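Local coordinates for putative adhesin (Bacteroides thetaiotaomicron, PDB 4QDG), which probably serves as an outer-membrane lipoprotein of the FimB/Mfa2 family, related to the proteins that attach fimbriae to the cell surface, and binds magnesium ions, at residues D268-E271 against F272-R275; Y255-M258 against L259-D262. All coordinates share one frame; numbering follows the deposited sequence.

Contact 1. Residues D268-E271 against F272-R275; sequences DSQE and FLDR. With MG (magnesium ion), chain D.
The amides of Phe-272, Leu-273, Asp-274 and Arg-275 bond in turn to the carbonyls of Asp-268, Ser-269, Gln-270 and Glu-271, the i to i+4 pattern of the short helix 269-275. Asp-268 is its N-cap: OD2 accepts from Glu-271 N at 3.3 Å, approached from above the carboxylate plane. One turn on, Glu-271 and Arg-275 run side by side in the same direction and end in a salt bridge. With CG anti to its backbone N (chi1 177°) and the chain extended beyond it, Glu-271 brings OE2 to the guanidinium edge. There the anti lone pair of Glu-271 OE2 takes the N-H of Arg-275 NE at 2.6 Å, nearly in the guanidinium plane; a weaker bond comes from NH2. Arg-275 NH1 bonds instead to Asn-24 O, and Tyr-27 makes a cation-pi contact with the same guanidinium, so its rotation is fixed from several directions. On another side of the helix Gln-270 bends at chi2 (51°), which carries its amide forward along the helix, toward Asp-274. Gln-270 NE2 meets Asp-274 OD1 at 3.0 Å, lying well above the carboxylate plane, while the stronger tie of that carboxylate is a salt bridge to Arg-225. The Gln-270 amide also pairs with the backbone at Leu-226 and Val-228, NE2 giving to the former and OE1 accepting from the latter. Near the C-terminal end Leu-273 O binds a magnesium ion at 2.2 Å, together with a water, Glu-276 O and Asn-151 OD1. Phe-272 and Leu-273 pack against helix 252-263, the Phe-272 ring also meeting Trp-279 at a steep angle, and strand 278-285 follows directly after the metal-binding turn.

Contact 2. Residues Y255-M258 against L259-D262; sequences YLLM and LKSD
Ser-261 reaches back one turn to Leu-257, whose carbonyl oxygen receives two bonds from it. CB of Ser-261 lies 3.6 Å from Leu-257 O, and OG, set beside its own backbone N by chi1 of -63°, comes to 3.1 Å from the same oxygen and donates to it. Ser-261 N bonds to Leu-257 O at 2.9 Å, and the two donors arrive from opposite faces of the carbonyl plane. This is the familiar way for a helical serine to return its hydroxyl to the carbonyl four residues earlier, here within helix 252-263, which follows strand 246-251 of a four-stranded antiparallel sheet. Upstream the pattern tightens: Leu-259 N bonds to Leu-256 O, three residues back, at 3.1 Å and from far above the carbonyl plane, a 3-10-like step. CB of Leu-259 rests against that same oxygen, while its branched end turns to Ile-298 and Phe-272. Selenomethionine Met-258 runs extended beyond CG until CE lies 3.9 Å above one face of the Tyr-255 ring, offset toward the rim. Asp-262 bonds through OD2 to Trp-301 NE1, tying the exposed end of the helix to strand 301-304.

How the contacts relate
Contact 2 lies on helix 252-263 and contact 1 on helix 269-275, the next helix in the chain; their centres are 11 Å apart. The two helices touch directly. Lys-260 NZ probably hydrogen-bonds to Ser-269 OG at 2.9 Å, and it also bonds to Met-267 O in the connecting loop. The Phe-272 ring fits between them, CE2 lying 3.3 Å from Leu-256 O and CG 3.6 Å from Lys-260 CG. Contact 1 supplies a magnesium ligand through Leu-273 O, whereas contact 2 stands behind it: the side chain of Leu-257 is about 4 Å from that of Leu-273, and that of Leu-256 about 8 Å from the ion.

Contact 1. Residues D268-E271 against F272-R275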
loop_
_atom_site.group_PDB
_atom_site.type_symbol
_atom_site.label_atom_id
_atom_site.label_comp_id
_atom_site.label_asym_id
_atom_site.label_seq_id
_atom_site.Cartn_x
_atom_site.Cartn_y
_atom_site.Cartn_z
ATOM N N ASP A 268 8.680 8.537 -12.198
ATOM C CA ASP A 268 9.185 7.177 -12.193
ATOM C C ASP A 268 7.999 6.217 -11.984
ATOM O O ASP A 268 7.091 6.540 -11.215
ATOM C CB ASP A 268 10.272 6.993 -11.122
ATOM C CG ASP A 268 10.738 5.562 -11.037
ATOM O OD1 ASP A 268 11.245 5.040 -12.064
ATOM O OD2 ASP A 268 10.472 4.915 -10.001
ATOM N N SER A 269 7.982 5.087 -12.714
ATOM C CA SER A 269 6.888 4.106 -12.658
ATOM C C SER A 269 6.650 3.575 -11.231
ATOM O O SER A 269 5.504 3.585 -10.764
ATOM C CB SER A 269 7.140 2.960 -13.625
ATOM O OG SER A 269 6.902 3.435 -14.938
ATOM N N GLN A 270 7.719 3.181 -10.535
ATOM C CA GLN A 270 7.639 2.674 -9.154
ATOM C C GLN A 270 7.160 3.764 -8.183
ATOM O O GLN A 270 6.331 3.484 -7.317
ATOM C CB GLN A 270 8.979 2.064 -8.675
ATOM C CG GLN A 270 8.787 1.219 -7.402
ATOM C CD GLN A 270 7.665 0.194 -7.542
ATOM O OE1 GLN A 270 7.689 -0.671 -8.420
ATOM N NE2 GLN A 270 6.627 0.316 -6.729
ATOM N N GLU A 271 7.649 5.000 -8.357
ATOM C CA GLU A 271 7.252 6.172 -7.546
ATOM C C GLU A 271 5.753 6.417 -7.639
ATOM O O GLU A 271 5.117 6.702 -6.626
ATOM C CB GLU A 271 8.020 7.428 -7.976
ATOM C CG GLU A 271 7.601 8.685 -7.220
ATOM C CD GLU A 271 8.459 9.918 -7.433
ATOM O OE1 GLU A 271 9.373 9.875 -8.283
ATOM O OE2 GLU A 271 8.214 10.936 -6.749
ATOM N N PHE A 272 5.206 6.340 -8.856
ATOM C CA PHE A 272 3.774 6.473 -9.152
ATOM C C PHE A 272 3.004 5.347 -8.434
ATOM O O PHE A 272 1.994 5.616 -7.759
ATOM C CB PHE A 272 3.554 6.419 -10.692
ATOM C CG PHE A 272 2.117 6.365 -11.138
ATOM C CD1 PHE A 272 1.312 7.498 -11.084
ATOM C CD2 PHE A 272 1.554 5.167 -11.582
ATOM C CE1 PHE A 272 -0.034 7.443 -11.478
ATOM C CE2 PHE A 272 0.218 5.114 -11.976
ATOM C CZ PHE A 272 -0.560 6.257 -11.934
ATOM N N LEU A 273 3.500 4.097 -8.548
ATOM C CA LEU A 273 2.840 2.955 -7.893
ATOM C C LEU A 273 2.916 3.039 -6.369
ATOM O O LEU A 273 2.026 2.502 -5.698
ATOM C CB LEU A 273 3.405 1.624 -8.361
ATOM C CG LEU A 273 3.243 1.298 -9.847
ATOM C CD1 LEU A 273 4.153 0.136 -10.228
ATOM C CD2 LEU A 273 1.759 1.005 -10.198
ATOM N N ASP A 274 3.970 3.723 -5.822
ATOM C CA ASP A 274 4.092 3.902 -4.372
ATOM C C ASP A 274 3.364 5.143 -3.891
ATOM O O ASP A 274 2.689 5.052 -2.875
ATOM C CB ASP A 274 5.548 3.957 -3.900
ATOM C CG ASP A 274 6.388 2.750 -4.218
ATOM O OD1 ASP A 274 5.870 1.630 -4.101
ATOM O OD2 ASP A 274 7.602 2.930 -4.523
ATOM N N ARG A 275 3.466 6.283 -4.598
ATOM C CA ARG A 275 2.805 7.534 -4.162
ATOM C C ARG A 275 1.269 7.435 -4.169
ATOM O O ARG A 275 0.625 8.019 -3.319
ATOM C CB ARG A 275 3.217 8.735 -5.022
ATOM C CG ARG A 275 4.587 9.274 -4.712
ATOM C CD ARG A 275 4.777 10.598 -5.428
ATOM N NE ARG A 275 6.115 11.131 -5.202
ATOM C CZ ARG A 275 6.463 11.911 -4.176
ATOM N NH1 ARG A 275 5.552 12.299 -3.284
ATOM N NH2 ARG A 275 7.715 12.329 -4.050
HETATM MG MG MG D . 0.637 2.601 -3.960
HETATM O O HOH W 1 0.911 2.581 -1.820
#

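Contact 2. Residues Y255-M258 against L259-D262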
loop_
_atom_site.group_PDB
_atom_site.type_symbol
_atom_site.label_atom_id
_atom_site.label_comp_id
_atom_site.label_asym_id
_atom_site.label_seq_id
_atom_site.Cartn_x
_atom_site.Cartn_y
_atom_site.Cartn_z
ATOM N N TYR A 255 -1.862 -1.520 -16.878
ATOM C CA TYR A 255 -3.070 -0.717 -17.059
ATOM C C TYR A 255 -2.970 0.536 -16.211
ATOM O O TYR A 255 -3.201 1.596 -16.747
ATOM C CB TYR A 255 -4.338 -1.550 -16.752
ATOM C CG TYR A 255 -4.856 -2.273 -17.975
ATOM C CD1 TYR A 255 -4.121 -3.302 -18.565
ATOM C CD2 TYR A 255 -6.020 -1.854 -18.616
ATOM C CE1 TYR A 255 -4.553 -3.924 -19.738
ATOM C CE2 TYR A 255 -6.438 -2.439 -19.811
ATOM C CZ TYR A 255 -5.715 -3.494 -20.355
ATOM O OH TYR A 255 -6.159 -4.114 -21.501
ATOM N N LEU A 256 -2.455 0.447 -14.974
ATOM C CA LEU A 256 -2.323 1.647 -14.119
ATOM C C LEU A 256 -1.267 2.599 -14.659
ATOM O O LEU A 256 -1.414 3.807 -14.534
ATOM C CB LEU A 256 -2.002 1.311 -12.643
ATOM C CG LEU A 256 -2.959 0.386 -11.903
ATOM C CD1 LEU A 256 -2.404 0.056 -10.538
ATOM C CD2 LEU A 256 -4.346 0.983 -11.795
ATOM N N LEU A 257 -0.202 2.039 -15.246
ATOM C CA LEU A 257 0.887 2.817 -15.808
ATOM C C LEU A 257 0.417 3.521 -17.095
ATOM O O LEU A 257 1.087 4.457 -17.503
ATOM C CB LEU A 257 2.146 1.939 -16.044
ATOM C CG LEU A 257 2.892 1.419 -14.785
ATOM C CD1 LEU A 257 4.030 0.465 -15.172
ATOM C CD2 LEU A 257 3.415 2.562 -13.902
HETATM N N MSE A 258 -0.753 3.137 -17.689
HETATM C CA MSE A 258 -1.293 3.882 -18.849
HETATM C C MSE A 258 -1.815 5.250 -18.354
HETATM O O MSE A 258 -1.818 6.204 -19.123
HETATM C CB MSE A 258 -2.397 3.133 -19.623
HETATM C CG MSE A 258 -1.951 1.867 -20.301
HETATM SE SE MSE A 258 -3.540 0.762 -20.776
HETATM C CE MSE A 258 -2.533 -0.928 -21.377
ATOM N N LEU A 259 -2.199 5.349 -17.054
ATOM C CA LEU A 259 -2.591 6.626 -16.481
ATOM C C LEU A 259 -1.320 7.485 -16.276
ATOM O O LEU A 259 -1.333 8.676 -16.568
ATOM C CB LEU A 259 -3.362 6.445 -15.155
ATOM C CG LEU A 259 -3.725 7.753 -14.413
ATOM C CD1 LEU A 259 -4.802 8.505 -15.173
ATOM C CD2 LEU A 259 -4.217 7.467 -13.010
ATOM N N LYS A 260 -0.227 6.872 -15.783
ATOM C CA LYS A 260 1.029 7.578 -15.580
ATOM C C LYS A 260 1.567 8.136 -16.900
ATOM O O LYS A 260 1.916 9.306 -16.958
ATOM C CB LYS A 260 2.066 6.678 -14.932
ATOM C CG LYS A 260 3.254 7.450 -14.345
ATOM C CD LYS A 260 4.564 6.691 -14.509
ATOM C CE LYS A 260 5.162 6.879 -15.892
ATOM N NZ LYS A 260 6.433 6.124 -16.026
ATOM N N SER A 261 1.562 7.329 -17.968
ATOM C CA SER A 261 2.061 7.728 -19.288
ATOM C C SER A 261 1.303 8.934 -19.840
ATOM O O SER A 261 1.899 9.762 -20.516
ATOM C CB SER A 261 1.978 6.556 -20.256
ATOM O OG SER A 261 2.831 5.525 -19.769
ATOM N N ASP A 262 0.013 9.046 -19.512
ATOM C CA ASP A 262 -0.865 10.138 -19.905
ATOM C C ASP A 262 -0.663 11.405 -19.071
ATOM O O ASP A 262 -0.479 12.477 -19.630
ATOM C CB ASP A 262 -2.326 9.700 -19.753
ATOM C CG ASP A 262 -3.002 9.205 -21.002
ATOM O OD1 ASP A 262 -2.426 8.317 -21.679
ATOM O OD2 ASP A 262 -4.168 9.616 -21.249
#